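Local coordinates for protein peptide ABC transporter permease (Staphylococcus hominis, PDB 6EXS) that probably imports peptides across the bacterial membrane as a POT-family transporter, taking up a thioalcohol-conjugated dipeptide that is a precursor of human axillary malodour, at residues 85-89 with 204-208; 61-65 with 249-253; 284-288 with 420-426; 308-312 with 460-464. One frame throughout, in Å; residues are numbered along the deposited sequence.

Contact 1. Residues 85-89 with 204-208. With OLC ((2R)-2,3-dihydroxypropyl (9Z)-octadec-9-enoate), chain M.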
loop_
_atom_site.group_PDB
_atom_site.type_symbol
_atom_site.label_atom_id
_atom_site.label_comp_id
_atom_site.label_asym_id
_atom_site.label_seq_id
_atom_site.Cartn_x
_atom_site.Cartn_y
_atom_site.Cartn_z
ATOM N N THR A 85 -4.474 19.009 13.930
ATOM C CA THR A 85 -4.108 18.233 15.131
ATOM C C THR A 85 -2.622 18.088 15.478
ATOM O O THR A 85 -2.291 17.829 16.635
ATOM C CB THR A 85 -4.689 16.798 15.025
ATOM O OG1 THR A 85 -3.974 16.086 14.013
ATOM C CG2 THR A 85 -6.192 16.774 14.721
ATOM N N GLY A 86 -1.764 18.150 14.470
ATOM C CA GLY A 86 -0.357 17.832 14.617
ATOM C C GLY A 86 -0.237 16.384 14.206
ATOM O O GLY A 86 -1.258 15.711 14.034
ATOM N N THR A 87 0.982 15.877 14.037
ATOM C CA THR A 87 1.172 14.492 13.596
ATOM C C THR A 87 0.877 13.495 14.719
ATOM O O THR A 87 0.378 12.409 14.430
ATOM C CB THR A 87 2.545 14.296 12.943
ATOM O OG1 THR A 87 3.556 14.716 13.851
ATOM C CG2 THR A 87 2.687 15.082 11.643
ATOM N N ARG A 88 1.128 13.875 15.990
ATOM C CA ARG A 88 0.900 13.000 17.152
ATOM C C ARG A 88 -0.564 12.661 17.356
ATOM O O ARG A 88 -0.909 11.476 17.428
ATOM C CB ARG A 88 1.523 13.572 18.436
ATOM C CG ARG A 88 3.035 13.649 18.382
ATOM C CD ARG A 88 3.769 12.369 18.768
ATOM N NE ARG A 88 3.782 12.132 20.212
ATOM C CZ ARG A 88 4.604 12.727 21.071
ATOM N NH1 ARG A 88 5.485 13.625 20.645
ATOM N NH2 ARG A 88 4.547 12.435 22.363
ATOM N N GLY A 89 -1.405 13.693 17.398
ATOM C CA GLY A 89 -2.848 13.561 17.544
ATOM C C GLY A 89 -3.455 12.699 16.461
ATOM O O GLY A 89 -4.221 11.783 16.764
ATOM N N LEU A 204 9.334 10.717 22.613
ATOM C CA LEU A 204 9.031 11.557 21.441
ATOM C C LEU A 204 8.916 13.060 21.761
ATOM O O LEU A 204 8.992 13.889 20.849
ATOM C CB LEU A 204 7.764 11.048 20.694
ATOM C CG LEU A 204 7.660 9.539 20.403
ATOM C CD1 LEU A 204 6.249 9.164 19.977
ATOM C CD2 LEU A 204 8.666 9.096 19.357
ATOM N N GLY A 205 8.780 13.381 23.047
ATOM C CA GLY A 205 8.689 14.740 23.565
ATOM C C GLY A 205 7.688 15.639 22.871
ATOM O O GLY A 205 6.514 15.281 22.728
ATOM N N SER A 206 8.168 16.807 22.428
ATOM C CA SER A 206 7.387 17.845 21.753
ATOM C C SER A 206 7.154 17.610 20.256
ATOM O O SER A 206 6.327 18.306 19.665
ATOM C CB SER A 206 8.053 19.201 21.954
ATOM O OG SER A 206 9.359 19.190 21.403
ATOM N N VAL A 207 7.900 16.661 19.641
ATOM C CA VAL A 207 7.835 16.328 18.215
ATOM C C VAL A 207 6.401 15.994 17.763
ATOM O O VAL A 207 5.837 14.985 18.186
ATOM C CB VAL A 207 8.837 15.204 17.827
ATOM C CG1 VAL A 207 8.666 14.783 16.369
ATOM C CG2 VAL A 207 10.275 15.617 18.098
ATOM N N GLY A 208 5.850 16.866 16.918
ATOM C CA GLY A 208 4.531 16.733 16.312
ATOM C C GLY A 208 3.340 16.958 17.218
ATOM O O GLY A 208 2.249 16.464 16.918
HETATM C C24 OLC M . -5.810 16.740 19.086
HETATM C C5 OLC M . -10.582 9.762 21.329
HETATM C C4 OLC M . -9.257 9.688 20.590
HETATM C C3 OLC M . -8.465 10.985 20.623
HETATM C C2 OLC M . -7.172 10.903 19.825
HETATM C C21 OLC M . -6.230 14.290 18.699
HETATM C C1 OLC M . -6.360 12.169 19.823
HETATM C C22 OLC M . -6.566 15.506 19.533
HETATM O O19 OLC M . -5.257 12.270 20.294
HETATM O O25 OLC M . -4.421 16.644 19.378
HETATM O O23 OLC M . -7.976 15.752 19.467
HETATM O O20 OLC M . -7.003 13.164 19.186
HETATM O O HOH W 1 -0.347 16.347 17.720
#
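Arg-88 reaches from the kinked helix into the turn at 204-208 and holds it by both backbone and side chain. CG stands beside the backbone N (chi1 -65°), and further bends at chi2 and chi3 fold the chain along Gly-208 toward the turn. NH1 is thereby placed between two carbonyls, bonding Val-207 O at 2.8 Å and Gly-205 O at 2.9 Å. Val-207 O lies in the guanidinium plane, whereas NH1 sits above the carbonyl plane of Gly-205. Leu-204 CB lies over one face of the group, toward its rim, 3.4 Å from NH1. An arginine suits this place because NE and NH2 have partners too, Tyr-196 and Asn-200.

Gly-208 O takes a nearly straight bond from Arg-88 N (3.0 Å, 166° at the hydrogen). A water 2.7 Å from Gly-208 O also joins Thr-85 O to Gly-89 N, bridging the kink. Thr-87 OG1 comes to 3.3 Å from Gly-208 CA, leaving no room for a CB, and the bare glycine lets loop and helix close up. Gly-205 holds the second position of a type II' turn, whose positive phi glycine adopts with little strain.

Gly-Thr-Arg here resembles the end of motif A of the major facilitator superfamily. The contact ties helix 74-106 to the loop leaving helix 178-204, while helix 110-137 packs on Thr-87 and Arg-88 through Ile-135.

Contact 2. Residues 61-65 with 249-253. Unlike the reference sequence in segment 249-253: Asp-250 (reference Asn). With OLC ((2R)-2,3-dihydroxypropyl (9Z)-octadec-9-enoate), chain N.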
loop_
_atom_site.group_PDB
_atom_site.type_symbol
_atom_site.label_atom_id
_atom_site.label_comp_id
_atom_site.label_asym_id
_atom_site.label_seq_id
_atom_site.Cartn_x
_atom_site.Cartn_y
_atom_site.Cartn_z
ATOM N N SER A 61 -12.635 -6.894 -6.717
ATOM C CA SER A 61 -12.791 -5.444 -6.894
ATOM C C SER A 61 -12.663 -4.692 -5.550
ATOM O O SER A 61 -11.880 -3.736 -5.479
ATOM C CB SER A 61 -14.125 -5.126 -7.567
ATOM O OG SER A 61 -14.272 -3.724 -7.710
ATOM N N ILE A 62 -13.386 -5.160 -4.483
ATOM C CA ILE A 62 -13.350 -4.604 -3.116
ATOM C C ILE A 62 -11.898 -4.505 -2.579
ATOM O O ILE A 62 -11.511 -3.446 -2.090
ATOM C CB ILE A 62 -14.308 -5.369 -2.151
ATOM C CG1 ILE A 62 -15.796 -5.100 -2.518
ATOM C CG2 ILE A 62 -14.027 -5.019 -0.671
ATOM C CD1 ILE A 62 -16.836 -6.147 -2.056
ATOM N N MET A 63 -11.101 -5.591 -2.710
ATOM C CA MET A 63 -9.693 -5.656 -2.280
ATOM C C MET A 63 -8.833 -4.498 -2.838
ATOM O O MET A 63 -8.104 -3.847 -2.078
ATOM C CB MET A 63 -9.066 -7.020 -2.637
ATOM C CG MET A 63 -9.588 -8.166 -1.791
ATOM S SD MET A 63 -9.177 -8.069 -0.023
ATOM C CE MET A 63 -7.500 -8.681 -0.048
ATOM N N SER A 64 -8.977 -4.216 -4.155
ATOM C CA SER A 64 -8.250 -3.175 -4.872
ATOM C C SER A 64 -8.726 -1.772 -4.523
ATOM O O SER A 64 -7.902 -0.906 -4.258
ATOM C CB SER A 64 -8.325 -3.420 -6.372
ATOM O OG SER A 64 -7.526 -4.539 -6.705
ATOM N N VAL A 65 -10.056 -1.554 -4.503
ATOM C CA VAL A 65 -10.682 -0.268 -4.172
ATOM C C VAL A 65 -10.334 0.112 -2.722
ATOM O O VAL A 65 -9.975 1.265 -2.453
ATOM C CB VAL A 65 -12.206 -0.281 -4.484
ATOM C CG1 VAL A 65 -12.918 0.955 -3.933
ATOM C CG2 VAL A 65 -12.452 -0.416 -5.985
ATOM N N PHE A 249 -21.538 -2.012 -5.565
ATOM C CA PHE A 249 -20.121 -1.683 -5.397
ATOM C C PHE A 249 -19.560 -0.884 -6.586
ATOM O O PHE A 249 -18.599 -0.142 -6.407
ATOM C CB PHE A 249 -19.254 -2.917 -5.068
ATOM C CG PHE A 249 -17.923 -2.501 -4.491
ATOM C CD1 PHE A 249 -17.839 -1.962 -3.210
ATOM C CD2 PHE A 249 -16.766 -2.560 -5.260
ATOM C CE1 PHE A 249 -16.622 -1.515 -2.703
ATOM C CE2 PHE A 249 -15.546 -2.116 -4.747
ATOM C CZ PHE A 249 -15.483 -1.605 -3.471
ATOM N N ASP A 250 -20.197 -0.993 -7.777
ATOM C CA ASP A 250 -19.842 -0.251 -8.991
ATOM C C ASP A 250 -19.883 1.258 -8.740
ATOM O O ASP A 250 -19.074 1.970 -9.327
ATOM C CB ASP A 250 -20.761 -0.619 -10.166
ATOM C CG ASP A 250 -20.582 -2.016 -10.729
ATOM O OD1 ASP A 250 -19.541 -2.647 -10.440
ATOM O OD2 ASP A 250 -21.468 -2.465 -11.490
ATOM N N LEU A 251 -20.788 1.738 -7.839
ATOM C CA LEU A 251 -20.867 3.151 -7.456
ATOM C C LEU A 251 -19.524 3.564 -6.848
ATOM O O LEU A 251 -18.993 4.614 -7.216
ATOM C CB LEU A 251 -22.012 3.410 -6.453
ATOM C CG LEU A 251 -22.214 4.882 -6.029
ATOM C CD1 LEU A 251 -23.368 5.528 -6.779
ATOM C CD2 LEU A 251 -22.429 5.000 -4.529
ATOM N N ILE A 252 -18.966 2.716 -5.954
ATOM C CA ILE A 252 -17.687 2.942 -5.282
ATOM C C ILE A 252 -16.532 2.765 -6.271
ATOM O O ILE A 252 -15.737 3.683 -6.422
ATOM C CB ILE A 252 -17.506 2.058 -4.002
ATOM C CG1 ILE A 252 -18.819 1.914 -3.167
ATOM C CG2 ILE A 252 -16.324 2.533 -3.135
ATOM C CD1 ILE A 252 -19.434 3.202 -2.519
ATOM N N SER A 253 -16.454 1.603 -6.950
ATOM C CA SER A 253 -15.380 1.262 -7.889
ATOM C C SER A 253 -15.232 2.261 -9.043
ATOM O O SER A 253 -14.097 2.555 -9.423
ATOM C CB SER A 253 -15.512 -0.173 -8.399
ATOM O OG SER A 253 -16.481 -0.300 -9.427
HETATM C C24 OLC N . -21.830 -6.161 -1.924
HETATM C C5 OLC N . -21.203 1.979 1.445
HETATM C C4 OLC N . -20.789 1.019 0.340
HETATM C C3 OLC N . -21.877 0.030 -0.044
HETATM C C2 OLC N . -21.467 -0.936 -1.150
HETATM C C21 OLC N . -22.933 -4.006 -2.626
HETATM C C1 OLC N . -22.538 -1.932 -1.499
HETATM C C22 OLC N . -23.009 -5.233 -1.744
HETATM O O19 OLC N . -23.718 -1.758 -1.322
HETATM O O25 OLC N . -21.967 -6.920 -3.115
HETATM O O23 OLC N . -23.143 -4.867 -0.369
HETATM O O20 OLC N . -22.018 -3.048 -2.038
#
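Ile-62 sets its CG1 over the centre of the Phe-249 ring, a CH-pi contact in which the carbon stands 3.5 Å from the centroid and only 6° off the ring normal. The ring gets there because CG of Phe-249 is anti to its backbone N (chi1 -162°), which swings the phenyl out toward helix 61-65. On the opposite face Ile-252 CB, from the next turn of the same helix, lies offset toward the rim, and the ring is sandwiched between two branched aliphatic residues.

Apolar contacts extend this grip. Val-65 meets the ring from the other helix, its CG1 3.7 Å from Phe-249 CZ, and the same methyl rests 3.8 Å from Ile-252 CG2, the two side chains crossing at about a right angle. Val-65 CG2 packs on Ser-253 CA.

These segments lie near the starts of two membrane-spanning helices that run the same way at 33°, with axes 10.6 Å apart. As in other bacterial POT transporters, helices 217-243 and 249-273 are probably the extra hairpin added to the twelve-helix major facilitator fold; here its second helix leans on helix 56-72.

Two serines take the polar side. Ser-61 OG lies at the ring edge, 3.6 Å from Phe-249 CE2, and touches Ser-253 CB, while its hydrogen bond goes to Gly-449 O. C2 of a monoolein (chain N) lies near the ring plane at another part of the edge, and its C4 packs on Ile-252 CD1 at 3.8 Å.

Contact 3. Residues 284-288 with 420-426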
loop_
_atom_site.group_PDB
_atom_site.type_symbol
_atom_site.label_atom_id
_atom_site.label_comp_id
_atom_site.label_asym_id
_atom_site.label_seq_id
_atom_site.Cartn_x
_atom_site.Cartn_y
_atom_site.Cartn_z
ATOM N N ARG A 284 12.180 18.658 -14.222
ATOM C CA ARG A 284 12.267 17.442 -13.414
ATOM C C ARG A 284 10.872 16.845 -13.171
ATOM O O ARG A 284 10.754 15.625 -13.013
ATOM C CB ARG A 284 12.975 17.713 -12.083
ATOM C CG ARG A 284 14.467 18.012 -12.209
ATOM C CD ARG A 284 15.132 18.192 -10.852
ATOM N NE ARG A 284 14.503 19.250 -10.055
ATOM C CZ ARG A 284 14.863 19.578 -8.818
ATOM N NH1 ARG A 284 15.864 18.944 -8.220
ATOM N NH2 ARG A 284 14.229 20.546 -8.171
ATOM N N VAL A 285 9.818 17.701 -13.144
ATOM C CA VAL A 285 8.408 17.309 -12.972
ATOM C C VAL A 285 7.952 16.514 -14.208
ATOM O O VAL A 285 7.409 15.420 -14.051
ATOM C CB VAL A 285 7.479 18.523 -12.669
ATOM C CG1 VAL A 285 6.001 18.123 -12.676
ATOM C CG2 VAL A 285 7.849 19.180 -11.342
ATOM N N LYS A 286 8.203 17.047 -15.429
ATOM C CA LYS A 286 7.853 16.351 -16.672
ATOM C C LYS A 286 8.683 15.068 -16.849
ATOM O O LYS A 286 8.193 14.101 -17.435
ATOM C CB LYS A 286 7.897 17.272 -17.911
ATOM C CG LYS A 286 9.217 17.983 -18.168
ATOM C CD LYS A 286 9.202 18.688 -19.513
ATOM C CE LYS A 286 10.493 19.410 -19.815
ATOM N NZ LYS A 286 10.479 20.804 -19.306
ATOM N N ALA A 287 9.908 15.044 -16.280
ATOM C CA ALA A 287 10.799 13.884 -16.286
ATOM C C ALA A 287 10.238 12.755 -15.407
ATOM O O ALA A 287 10.592 11.596 -15.625
ATOM C CB ALA A 287 12.181 14.280 -15.796
ATOM N N PHE A 288 9.370 13.097 -14.421
ATOM C CA PHE A 288 8.741 12.136 -13.515
ATOM C C PHE A 288 7.524 11.433 -14.136
ATOM O O PHE A 288 7.233 10.299 -13.753
ATOM C CB PHE A 288 8.395 12.762 -12.143
ATOM C CG PHE A 288 8.121 11.721 -11.072
ATOM C CD1 PHE A 288 9.162 11.144 -10.356
ATOM C CD2 PHE A 288 6.822 11.284 -10.815
ATOM C CE1 PHE A 288 8.911 10.155 -9.396
ATOM C CE2 PHE A 288 6.573 10.293 -9.859
ATOM C CZ PHE A 288 7.618 9.739 -9.152
ATOM N N ALA A 420 13.045 9.417 -5.484
ATOM C CA ALA A 420 12.595 10.246 -6.605
ATOM C C ALA A 420 11.625 11.352 -6.184
ATOM O O ALA A 420 11.585 12.401 -6.833
ATOM C CB ALA A 420 11.947 9.371 -7.658
ATOM N N ALA A 421 10.837 11.112 -5.114
ATOM C CA ALA A 421 9.859 12.063 -4.569
ATOM C C ALA A 421 10.521 13.203 -3.755
ATOM O O ALA A 421 9.823 14.096 -3.266
ATOM C CB ALA A 421 8.832 11.322 -3.719
ATOM N N VAL A 422 11.870 13.165 -3.631
ATOM C CA VAL A 422 12.707 14.145 -2.926
ATOM C C VAL A 422 13.709 14.822 -3.906
ATOM O O VAL A 422 13.892 16.040 -3.836
ATOM C CB VAL A 422 13.378 13.547 -1.644
ATOM C CG1 VAL A 422 14.316 12.379 -1.959
ATOM C CG2 VAL A 422 14.086 14.616 -0.815
ATOM N N LYS A 423 14.319 14.034 -4.829
ATOM C CA LYS A 423 15.284 14.507 -5.830
ATOM C C LYS A 423 14.612 15.361 -6.913
ATOM O O LYS A 423 15.004 16.511 -7.111
ATOM C CB LYS A 423 16.080 13.322 -6.435
ATOM C CG LYS A 423 17.020 13.670 -7.603
ATOM C CD LYS A 423 18.300 14.404 -7.175
ATOM C CE LYS A 423 19.102 14.911 -8.353
ATOM N NZ LYS A 423 18.467 16.090 -9.004
ATOM N N LEU A 424 13.594 14.804 -7.591
ATOM C CA LEU A 424 12.843 15.480 -8.656
ATOM C C LEU A 424 11.763 16.434 -8.083
ATOM O O LEU A 424 10.923 16.940 -8.833
ATOM C CB LEU A 424 12.217 14.436 -9.614
ATOM C CG LEU A 424 13.192 13.497 -10.346
ATOM C CD1 LEU A 424 12.711 12.066 -10.300
ATOM C CD2 LEU A 424 13.419 13.933 -11.782
ATOM N N ALA A 425 11.821 16.706 -6.762
ATOM C CA ALA A 425 10.865 17.546 -6.037
ATOM C C ALA A 425 11.192 19.049 -6.010
ATOM O O ALA A 425 12.311 19.419 -5.635
ATOM C CB ALA A 425 10.694 17.030 -4.616
ATOM N N PRO A 426 10.207 19.932 -6.334
ATOM C CA PRO A 426 10.455 21.381 -6.226
ATOM C C PRO A 426 10.416 21.819 -4.756
ATOM O O PRO A 426 9.792 21.139 -3.934
ATOM C CB PRO A 426 9.314 22.011 -7.043
ATOM C CG PRO A 426 8.523 20.858 -7.622
ATOM C CD PRO A 426 8.822 19.671 -6.770
#
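Two flat groups of helix 279-302 meet the 420-426 segment, one charged and one aromatic. The guanidinium of Arg-284 has Leu-424 CA over one face, and Lys-423 NZ lies at its edge, in the plane. The ring of Phe-288 is met at its rim: Ala-420 CB comes within 3.6 Å of Phe-288 CE1, and Leu-424 CD1 within 3.7 Å of Phe-288 CD1, both near the ring plane. A trans chi1 (-163°) points the phenyl at these aliphatic groups.

Leu-424 is wedged between the two. Its CD2 lies 3.4 Å from Arg-284 O and also packs against Arg-284 CB and Ala-287 CB; one leucine thus touches three residues on the same side of the helix, Arg-284, Ala-287 and Phe-288. Further along, Pro-426 CG rests on Val-285 CG2 at 4.1 Å, the side chains crossing at about a right angle. Ala-420 is small enough to admit the phenyl edge, and Phe-268, Met-433 and Val-436 from helices 249-273 and 430-451 pack the ring further. The contact joins the start of one membrane helix to the turn linking helix 396-418 to helix 430-451, probably at the cytoplasmic end of the POT fold.

The polar chemistry is loose by comparison. Arg-284 NH1 lies 2.8 Å from Lys-423 O, but at too poor an angle for a hydrogen bond. NH1 also stands 3.9 Å from Lys-423 NZ, a pairing of like charges that is probably unfavourable but screened by solvent, and that the long, weak ion pair of Arg-284 NH2 with Glu-281 may partly offset. Cohesion probably rests on van der Waals packing, of Leu-424 and the aliphatic part of Arg-284, more than on directed polar bonds.

Contact 4. Residues 308-312 with 460-464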
loop_
_atom_site.group_PDB
_atom_site.type_symbol
_atom_site.label_atom_id
_atom_site.label_comp_id
_atom_site.label_asym_id
_atom_site.label_seq_id
_atom_site.Cartn_x
_atom_site.Cartn_y
_atom_site.Cartn_z
ATOM N N VAL A 308 -5.864 -11.686 -7.169
ATOM C CA VAL A 308 -5.935 -12.383 -8.461
ATOM C C VAL A 308 -5.033 -13.641 -8.507
ATOM O O VAL A 308 -5.538 -14.737 -8.786
ATOM C CB VAL A 308 -5.667 -11.403 -9.652
ATOM C CG1 VAL A 308 -5.594 -12.134 -10.992
ATOM C CG2 VAL A 308 -6.713 -10.287 -9.701
ATOM N N LEU A 309 -3.720 -13.478 -8.267
ATOM C CA LEU A 309 -2.744 -14.571 -8.341
ATOM C C LEU A 309 -2.955 -15.675 -7.287
ATOM O O LEU A 309 -2.763 -16.854 -7.605
ATOM C CB LEU A 309 -1.307 -14.021 -8.297
ATOM C CG LEU A 309 -0.183 -14.918 -8.855
ATOM C CD1 LEU A 309 -0.475 -15.378 -10.296
ATOM C CD2 LEU A 309 1.170 -14.205 -8.766
ATOM N N ASN A 310 -3.386 -15.294 -6.061
ATOM C CA ASN A 310 -3.669 -16.209 -4.946
ATOM C C ASN A 310 -4.917 -17.115 -5.166
ATOM O O ASN A 310 -4.863 -18.303 -4.831
ATOM C CB ASN A 310 -3.764 -15.439 -3.616
ATOM C CG ASN A 310 -4.700 -14.254 -3.589
ATOM O OD1 ASN A 310 -5.100 -13.709 -4.620
ATOM N ND2 ASN A 310 -5.040 -13.805 -2.388
ATOM N N ILE A 311 -6.037 -16.548 -5.708
ATOM C CA ILE A 311 -7.267 -17.289 -6.026
ATOM C C ILE A 311 -6.964 -18.257 -7.183
ATOM O O ILE A 311 -7.443 -19.390 -7.172
ATOM C CB ILE A 311 -8.477 -16.369 -6.342
ATOM C CG1 ILE A 311 -8.816 -15.427 -5.167
ATOM C CG2 ILE A 311 -9.708 -17.199 -6.751
ATOM C CD1 ILE A 311 -9.988 -14.432 -5.466
ATOM N N TYR A 312 -6.145 -17.807 -8.164
ATOM C CA TYR A 312 -5.706 -18.625 -9.303
ATOM C C TYR A 312 -4.872 -19.805 -8.807
ATOM O O TYR A 312 -5.068 -20.915 -9.279
ATOM C CB TYR A 312 -4.910 -17.788 -10.319
ATOM C CG TYR A 312 -4.541 -18.538 -11.584
ATOM C CD1 TYR A 312 -5.511 -18.879 -12.525
ATOM C CD2 TYR A 312 -3.220 -18.881 -11.854
ATOM C CE1 TYR A 312 -5.171 -19.531 -13.710
ATOM C CE2 TYR A 312 -2.872 -19.552 -13.026
ATOM C CZ TYR A 312 -3.850 -19.872 -13.954
ATOM O OH TYR A 312 -3.509 -20.523 -15.112
ATOM N N GLN A 460 -9.002 -16.023 -17.724
ATOM C CA GLN A 460 -7.937 -15.827 -16.734
ATOM C C GLN A 460 -6.509 -15.897 -17.321
ATOM O O GLN A 460 -5.694 -15.023 -17.012
ATOM C CB GLN A 460 -8.115 -16.785 -15.542
ATOM C CG GLN A 460 -7.135 -16.589 -14.385
ATOM C CD GLN A 460 -7.285 -15.313 -13.591
ATOM O OE1 GLN A 460 -6.778 -14.251 -13.972
ATOM N NE2 GLN A 460 -7.892 -15.412 -12.415
ATOM N N THR A 461 -6.220 -16.899 -18.173
ATOM C CA THR A 461 -4.904 -17.070 -18.810
ATOM C C THR A 461 -4.590 -15.975 -19.829
ATOM O O THR A 461 -3.456 -15.489 -19.869
ATOM C CB THR A 461 -4.741 -18.464 -19.415
ATOM O OG1 THR A 461 -5.905 -18.766 -20.187
ATOM C CG2 THR A 461 -4.519 -19.526 -18.363
ATOM N N ASN A 462 -5.583 -15.596 -20.659
ATOM C CA ASN A 462 -5.427 -14.539 -21.660
ATOM C C ASN A 462 -5.251 -13.202 -20.965
ATOM O O ASN A 462 -4.514 -12.359 -21.474
ATOM C CB ASN A 462 -6.614 -14.485 -22.614
ATOM C CG ASN A 462 -6.876 -15.737 -23.417
ATOM O OD1 ASN A 462 -6.120 -16.717 -23.396
ATOM N ND2 ASN A 462 -7.979 -15.723 -24.149
ATOM N N TYR A 463 -5.899 -13.023 -19.784
ATOM C CA TYR A 463 -5.800 -11.826 -18.941
ATOM C C TYR A 463 -4.338 -11.613 -18.457
ATOM O O TYR A 463 -3.835 -10.502 -18.565
ATOM C CB TYR A 463 -6.797 -11.924 -17.770
ATOM C CG TYR A 463 -6.654 -10.865 -16.694
ATOM C CD1 TYR A 463 -5.835 -11.077 -15.583
ATOM C CD2 TYR A 463 -7.401 -9.687 -16.739
ATOM C CE1 TYR A 463 -5.727 -10.124 -14.570
ATOM C CE2 TYR A 463 -7.321 -8.740 -15.717
ATOM C CZ TYR A 463 -6.471 -8.957 -14.642
ATOM O OH TYR A 463 -6.374 -8.036 -13.632
ATOM N N PHE A 464 -3.668 -12.672 -17.959
ATOM C CA PHE A 464 -2.273 -12.613 -17.512
ATOM C C PHE A 464 -1.331 -12.273 -18.674
ATOM O O PHE A 464 -0.415 -11.468 -18.489
ATOM C CB PHE A 464 -1.825 -13.935 -16.852
ATOM C CG PHE A 464 -2.404 -14.261 -15.491
ATOM C CD1 PHE A 464 -2.267 -13.377 -14.428
ATOM C CD2 PHE A 464 -2.992 -15.496 -15.247
ATOM C CE1 PHE A 464 -2.780 -13.691 -13.167
ATOM C CE2 PHE A 464 -3.489 -15.816 -13.980
ATOM C CZ PHE A 464 -3.392 -14.908 -12.952
#
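Gln-460, the first residue of its helix, slides past Tyr-312 in the opposite direction, its CG 3.4 Å from Tyr-312 CD1. With CG anti to the backbone N (chi1 -175°) and a bend at chi2, its amide turns back toward Val-308, whose CG1 is 3.8 Å from Gln-460 OE1; amide and tyrosine ring stand 74° apart. Thr-461 adds a methyl, CG2, that meets Tyr-312 OH at 3.5 Å, its side chain at about a right angle to the tyrosine's.

Counting only the twelve core helices of the major facilitator fold, this contact probably brings the end of the seventh, broken just before 309-316, against the start of the twelfth, near the outer surface.

CE1 of Tyr-463 packs on Val-308 CG1 at 4.1 Å, while its hydroxyl is hydrogen-bonded to Gln-304. Phe-464 then points its edge at the face of Tyr-312, a T-shaped pair with centroids 5.0 Å apart and planes at 70°; CE2 stands over the middle of the tyrosine ring. Val-308 CG1 and Leu-309 CD1 lie against Phe-464 CE1 and CZ, and Gln-460 OE1 lies above one face of Phe-464, offset toward the rim. The side chain of Leu-309, about 5 Å at its nearest atoms from the bound conjugated peptide, also touches Tyr-403 of the ligand pocket.

Overall arrangement
All four contacts are largely buried and lie toward the ends of membrane helices, contact 2 nearest the chain's centre. Contact 3 has an exposed rim at Lys-423, lipid borders contacts 1 and 2, and contact 4 lies near the peptide pocket. Contacts 1 and 3 probably sit on the cytoplasmic side, each joining a helix to a turn; contacts 2 and 4 pack helix ends together, probably at the outer end, their nearest atoms about 6 Å apart. Helices 279-302 and 309-316, used by contacts 3 and 4, follow each other. An arginine meets backbone carbonyls in both 1 and 3, hydrogen-bonded in contact 1 but poorly aligned in contact 3. Contacts 2 and 4 rest on aromatic faces.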